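Local coordinates for N-acetylmuramoyl-L-alanine amidase (Mycolicibacterium smegmatis, PDB 7AGM), which probably hydrolyses the amide bond between N-acetylmuramic acid and L-alanine in peptidoglycan, as a zinc-dependent amidase acting on the cell wall, at residues 65-68 and 69-72; 144-148 and 149-153. One frame throughout, in Å; residues are numbered along the deposited sequence.

Contact 1 (65-68 and 69-72); sequences AALT and ALGV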
ATOM      1  N   ALA A  65      10.198  -3.524  10.077  1.00 15.25           N
ATOM      2  CA  ALA A  65      11.233  -4.270  10.788  1.00 15.57           C
ATOM      3  C   ALA A  65      12.131  -5.038   9.823  1.00 15.19           C
ATOM      4  O   ALA A  65      13.358  -5.051   9.984  1.00 16.45           O
ATOM      5  CB  ALA A  65      10.587  -5.228  11.787  1.00 16.15           C
ATOM      6  N   ALA A  66      11.545  -5.673   8.803  1.00 14.76           N
ATOM      7  CA  ALA A  66      12.356  -6.438   7.864  1.00 15.95           C
ATOM      8  C   ALA A  66      13.241  -5.524   7.026  1.00 16.09           C
ATOM      9  O   ALA A  66      14.408  -5.848   6.771  1.00 16.90           O
ATOM     10  CB  ALA A  66      11.469  -7.320   6.985  1.00 16.74           C
ATOM     11  N   LEU A  67      12.717  -4.365   6.618  1.00 15.66           N
ATOM     12  CA  LEU A  67      13.524  -3.413   5.855  1.00 15.59           C
ATOM     13  C   LEU A  67      14.686  -2.887   6.687  1.00 15.82           C
ATOM     14  O   LEU A  67      15.818  -2.798   6.197  1.00 15.86           O
ATOM     15  CB  LEU A  67      12.656  -2.260   5.348  1.00 15.92           C
ATOM     16  CG  LEU A  67      11.668  -2.651   4.253  1.00 15.69           C
ATOM     17  CD1 LEU A  67      10.839  -1.444   3.848  1.00 14.64           C
ATOM     18  CD2 LEU A  67      12.397  -3.246   3.044  1.00 16.58           C
ATOM     19  N   THR A  68      14.429  -2.540   7.951  1.00 15.90           N
ATOM     20  CA  THR A  68      15.502  -2.086   8.829  1.00 18.54           C
ATOM     21  C   THR A  68      16.610  -3.130   8.928  1.00 19.24           C
ATOM     22  O   THR A  68      17.798  -2.789   8.904  1.00 19.78           O
ATOM     23  CB  THR A  68      14.927  -1.760  10.212  1.00 22.09           C
ATOM     24  OG1 THR A  68      13.984  -0.685  10.100  1.00 22.42           O
ATOM     25  CG2 THR A  68      16.036  -1.349  11.170  1.00 27.96           C
ATOM     26  N   ALA A  69      16.239  -4.412   9.004  1.00 19.25           N
ATOM     27  CA  ALA A  69      17.241  -5.471   9.080  1.00 20.16           C
ATOM     28  C   ALA A  69      18.094  -5.537   7.818  1.00 20.53           C
ATOM     29  O   ALA A  69      19.231  -6.018   7.866  1.00 21.57           O
ATOM     30  CB  ALA A  69      16.561  -6.817   9.334  1.00 21.40           C
ATOM     31  N   LEU A  70      17.564  -5.075   6.687  1.00 20.93           N
ATOM     32  CA  LEU A  70      18.312  -4.986   5.438  1.00 20.16           C
ATOM     33  C   LEU A  70      19.083  -3.674   5.308  1.00 20.10           C
ATOM     34  O   LEU A  70      19.693  -3.426   4.260  1.00 21.40           O
ATOM     35  CB  LEU A  70      17.368  -5.164   4.242  1.00 20.21           C
ATOM     36  CG  LEU A  70      16.627  -6.503   4.150  1.00 21.00           C
ATOM     37  CD1 LEU A  70      15.535  -6.462   3.083  1.00 21.91           C
ATOM     38  CD2 LEU A  70      17.601  -7.642   3.874  1.00 22.26           C
ATOM     39  N   GLY A  71      19.079  -2.836   6.343  1.00 18.60           N
ATOM     40  CA  GLY A  71      19.765  -1.559   6.269  1.00 17.95           C
ATOM     41  C   GLY A  71      19.035  -0.497   5.475  1.00 16.00           C
ATOM     42  O   GLY A  71      19.631   0.542   5.160  1.00 17.27           O
ATOM     43  N   VAL A  72      17.770  -0.725   5.139  1.00 15.31           N
ATOM     44  CA  VAL A  72      16.980   0.216   4.349  1.00 14.71           C
ATOM     45  C   VAL A  72      16.359   1.240   5.295  1.00 14.85           C
ATOM     46  O   VAL A  72      15.833   0.876   6.357  1.00 16.22           O
ATOM     47  CB  VAL A  72      15.906  -0.526   3.531  1.00 15.89           C
ATOM     48  CG1 VAL A  72      14.947   0.460   2.881  1.00 16.42           C
ATOM     49  CG2 VAL A  72      16.570  -1.413   2.459  1.00 16.89           C
TER
HETATM   50  O   HOH W   1      14.243   1.416   8.611  1.00 28.30           O
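Leu67 O takes two backbone donors from the turn that follows it. Val72 N reaches it over 3.0 Å in a fairly straight bond (156° at the hydrogen), approaching from above the carbonyl plane, while Leu70 N makes a shorter but weak bond bent to 128°. One residue further on, Thr68 O receives Gly71 N at 2.9 Å, again with the donor well out of the carbonyl plane. These two reversed bonds, Val72 to Leu67 and Gly71 to Thr68, together with the positive phi of Gly71, define a Schellman motif at the C-terminal end of helix 52-69, from which the chain passes into strand 73-76. Ordinary helical bonding lasts just up to this point: Ala69 N still bonds to Ala65 O, and Leu70 N also reaches Ala66 O at 3.3 Å, in a longer bond, more bent than that of Ala69 N. The motif has an apolar side as well. Leu67 CB meets Val72 CB at 4.1 Å, and both side chains rest on Val11 of strand 10-15 and on helix 198-219, through Ile212 and Leu216 respectively, so the buried pair faces the protein interior. Leu67 CD2 only grazes Leu70 CD1, on a residue that is itself exposed. On the outer surface, the Thr68 hydroxyl lies beside its own backbone N (chi1 -63°), where it hydrogen-bonds to Arg64 O one turn back. The same OG1 is 2.6 Å from a water that donates to Val72 O at 2.8 Å, bridging the last helical turn to the outgoing chain.

Contact 2 (144-148 and 149-153); sequences DQLAA and SGIPP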
ATOM      1  N   ASP A 144       4.807  -9.747  -9.009  1.00 13.76           N
ATOM      2  CA  ASP A 144       5.505 -11.017  -9.176  1.00 14.50           C
ATOM      3  C   ASP A 144       5.882 -11.624  -7.828  1.00 14.89           C
ATOM      4  O   ASP A 144       5.782 -12.843  -7.637  1.00 16.15           O
ATOM      5  CB  ASP A 144       6.746 -10.830 -10.053  1.00 15.63           C
ATOM      6  CG  ASP A 144       6.416 -10.693 -11.527  1.00 18.63           C
ATOM      7  OD1 ASP A 144       5.242 -10.875 -11.912  1.00 19.07           O
ATOM      8  OD2 ASP A 144       7.346 -10.396 -12.304  1.00 21.56           O
ATOM      9  N   GLN A 145       6.306 -10.793  -6.873  1.00 14.70           N
ATOM     10  CA  GLN A 145       6.742 -11.336  -5.590  1.00 15.06           C
ATOM     11  C   GLN A 145       5.568 -11.763  -4.719  1.00 14.88           C
ATOM     12  O   GLN A 145       5.679 -12.750  -3.984  1.00 16.35           O
ATOM     13  CB  GLN A 145       7.666 -10.356  -4.857  1.00 15.78           C
ATOM     14  CG  GLN A 145       9.039 -10.246  -5.484  1.00 17.58           C
ATOM     15  CD  GLN A 145       9.671 -11.611  -5.709  1.00 19.33           C
ATOM     16  OE1 GLN A 145       9.802 -12.406  -4.771  1.00 19.66           O
ATOM     17  NE2 GLN A 145      10.057 -11.898  -6.954  1.00 21.37           N
ATOM     18  N   LEU A 146       4.442 -11.043  -4.781  1.00 15.08           N
ATOM     19  CA  LEU A 146       3.242 -11.509  -4.097  1.00 15.10           C
ATOM     20  C   LEU A 146       2.780 -12.837  -4.675  1.00 15.81           C
ATOM     21  O   LEU A 146       2.463 -13.776  -3.936  1.00 17.26           O
ATOM     22  CB  LEU A 146       2.145 -10.448  -4.201  1.00 15.78           C
ATOM     23  CG  LEU A 146       2.399  -9.168  -3.393  1.00 17.40           C
ATOM     24  CD1 LEU A 146       1.524  -8.016  -3.840  1.00 17.37           C
ATOM     25  CD2 LEU A 146       2.159  -9.418  -1.923  1.00 19.36           C
ATOM     26  N   ALA A 147       2.758 -12.943  -6.004  1.00 15.55           N
ATOM     27  CA  ALA A 147       2.307 -14.182  -6.631  1.00 16.26           C
ATOM     28  C   ALA A 147       3.288 -15.326  -6.412  1.00 17.29           C
ATOM     29  O   ALA A 147       2.868 -16.481  -6.256  1.00 18.81           O
ATOM     30  CB  ALA A 147       2.064 -13.954  -8.122  1.00 16.25           C
ATOM     31  N   ALA A 148       4.591 -15.029  -6.380  1.00 16.69           N
ATOM     32  CA  ALA A 148       5.580 -16.073  -6.138  1.00 17.49           C
ATOM     33  C   ALA A 148       5.440 -16.641  -4.737  1.00 19.32           C
ATOM     34  O   ALA A 148       5.769 -17.811  -4.509  1.00 21.41           O
ATOM     35  CB  ALA A 148       6.994 -15.527  -6.349  1.00 17.40           C
ATOM     36  N   SER A 149       4.939 -15.836  -3.801  0.59 19.24           N
ATOM     37  CA  SER A 149       4.732 -16.233  -2.415  0.59 20.15           C
ATOM     38  C   SER A 149       3.479 -17.078  -2.221  0.59 20.50           C
ATOM     39  O   SER A 149       3.187 -17.468  -1.085  0.59 21.44           O
ATOM     40  CB  SER A 149       4.676 -14.990  -1.519  0.59 20.62           C
ATOM     41  OG  SER A 149       5.861 -14.208  -1.626  0.59 21.11           O
ATOM     42  N   GLY A 150       2.736 -17.371  -3.288  1.00 20.44           N
ATOM     43  CA  GLY A 150       1.569 -18.223  -3.201  1.00 22.91           C
ATOM     44  C   GLY A 150       0.276 -17.499  -2.910  1.00 25.30           C
ATOM     45  O   GLY A 150      -0.777 -18.145  -2.859  1.00 32.91           O
ATOM     46  N   ILE A 151       0.319 -16.185  -2.714  1.00 21.87           N
ATOM     47  CA  ILE A 151      -0.893 -15.390  -2.544  1.00 20.93           C
ATOM     48  C   ILE A 151      -1.505 -15.232  -3.930  1.00 19.49           C
ATOM     49  O   ILE A 151      -0.836 -14.715  -4.834  1.00 19.51           O
ATOM     50  CB  ILE A 151      -0.577 -14.024  -1.923  1.00 22.74           C
ATOM     51  CG1 ILE A 151       0.192 -14.194  -0.614  1.00 28.26           C
ATOM     52  CG2 ILE A 151      -1.860 -13.224  -1.715  1.00 21.74           C
ATOM     53  CD1 ILE A 151       0.899 -12.934  -0.183  1.00 28.66           C
ATOM     54  N   PRO A 152      -2.747 -15.647  -4.154  1.00 18.65           N
ATOM     55  CA  PRO A 152      -3.295 -15.596  -5.512  1.00 18.21           C
ATOM     56  C   PRO A 152      -3.560 -14.161  -5.930  1.00 17.58           C
ATOM     57  O   PRO A 152      -3.968 -13.333  -5.109  1.00 16.33           O
ATOM     58  CB  PRO A 152      -4.607 -16.385  -5.394  1.00 19.04           C
ATOM     59  CG  PRO A 152      -5.002 -16.243  -3.972  1.00 19.20           C
ATOM     60  CD  PRO A 152      -3.715 -16.199  -3.183  1.00 18.84           C
ATOM     61  N   PRO A 153      -3.311 -13.816  -7.191  1.00 18.48           N
ATOM     62  CA  PRO A 153      -3.787 -12.524  -7.694  1.00 17.42           C
ATOM     63  C   PRO A 153      -5.304 -12.482  -7.636  1.00 17.20           C
ATOM     64  O   PRO A 153      -5.976 -13.498  -7.839  1.00 18.30           O
ATOM     65  CB  PRO A 153      -3.273 -12.490  -9.139  1.00 21.05           C
ATOM     66  CG  PRO A 153      -2.964 -13.904  -9.483  1.00 41.75           C
ATOM     67  CD  PRO A 153      -2.578 -14.586  -8.208  1.00 23.89           C
TER
HETATM   68  O   HOH W   2       0.005 -16.899  -6.296  1.00 23.33           O
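Ser149 and Gln145 meet at the C-terminal end of helix 134-148, where a Schellman motif turns the chain out of the helix: Gly150 has positive phi, and the reversed bonds run from Gly150 to Ala147 and from Ile151 to Leu146. Of the backbone bonds, Gly150 N to Ala147 O is the straighter (3.1 Å, 159° at the hydrogen), its donor lying far above the carbonyl plane. Ile151 N to Leu146 O is weak at 3.4 Å, and Leu146 O has a second weak donor in Ser149 N. Gln145 O is held twice by one residue, through Ser149 N at 3.2 Å and, in one of the two conformers modelled for this serine, through Ser149 OG, which donates over 2.8 Å. With chi1 at -58° that hydroxyl sits beside the serine's own N, so OG reaches the carbonyl that N already bonds as a helical i to i-4 donor: OG is tilted 20° from its plane, N lies farther above it. A water donates to Ala147 O at 2.9 Å and, weakly, to Ile151 O. Apolar packing is carried by Leu146 and Ile151, whose buried side chains run aslant to one another. Both touch Phe118 and helix 198-219, Leu146 through Ala207 and Ile151 through Tyr204, which places the turn against that helix. The hydrophobic approach closes between methyl groups, Leu146 CD2 lying 4.1 Å from Ile151 CD1.

Contacts 1 and 2 are both partly buried helix ends closed by Schellman motifs, on helices 52-69 and 134-148; their centres lie 21 Å apart and they do not touch. Contact 1 is the more exposed (five of eight touching residues, against two of seven) and its centre lies about 18 Å from that of the chain, against about 15 Å. Each sets a buried leucine and a buried beta-branched residue (Val72 or Ile151) against helix 198-219; contact 1 also packs on strand 10-15, contact 2 on Phe118. In contact 1 the hydroxyl turns back to its own helix and bridges through water, whereas in contact 2 it bonds directly across the turn and the water links two backbone carbonyls. Contact 1 lies away from the zinc site; Leu146 is about 11 Å from His107, side chain to side chain.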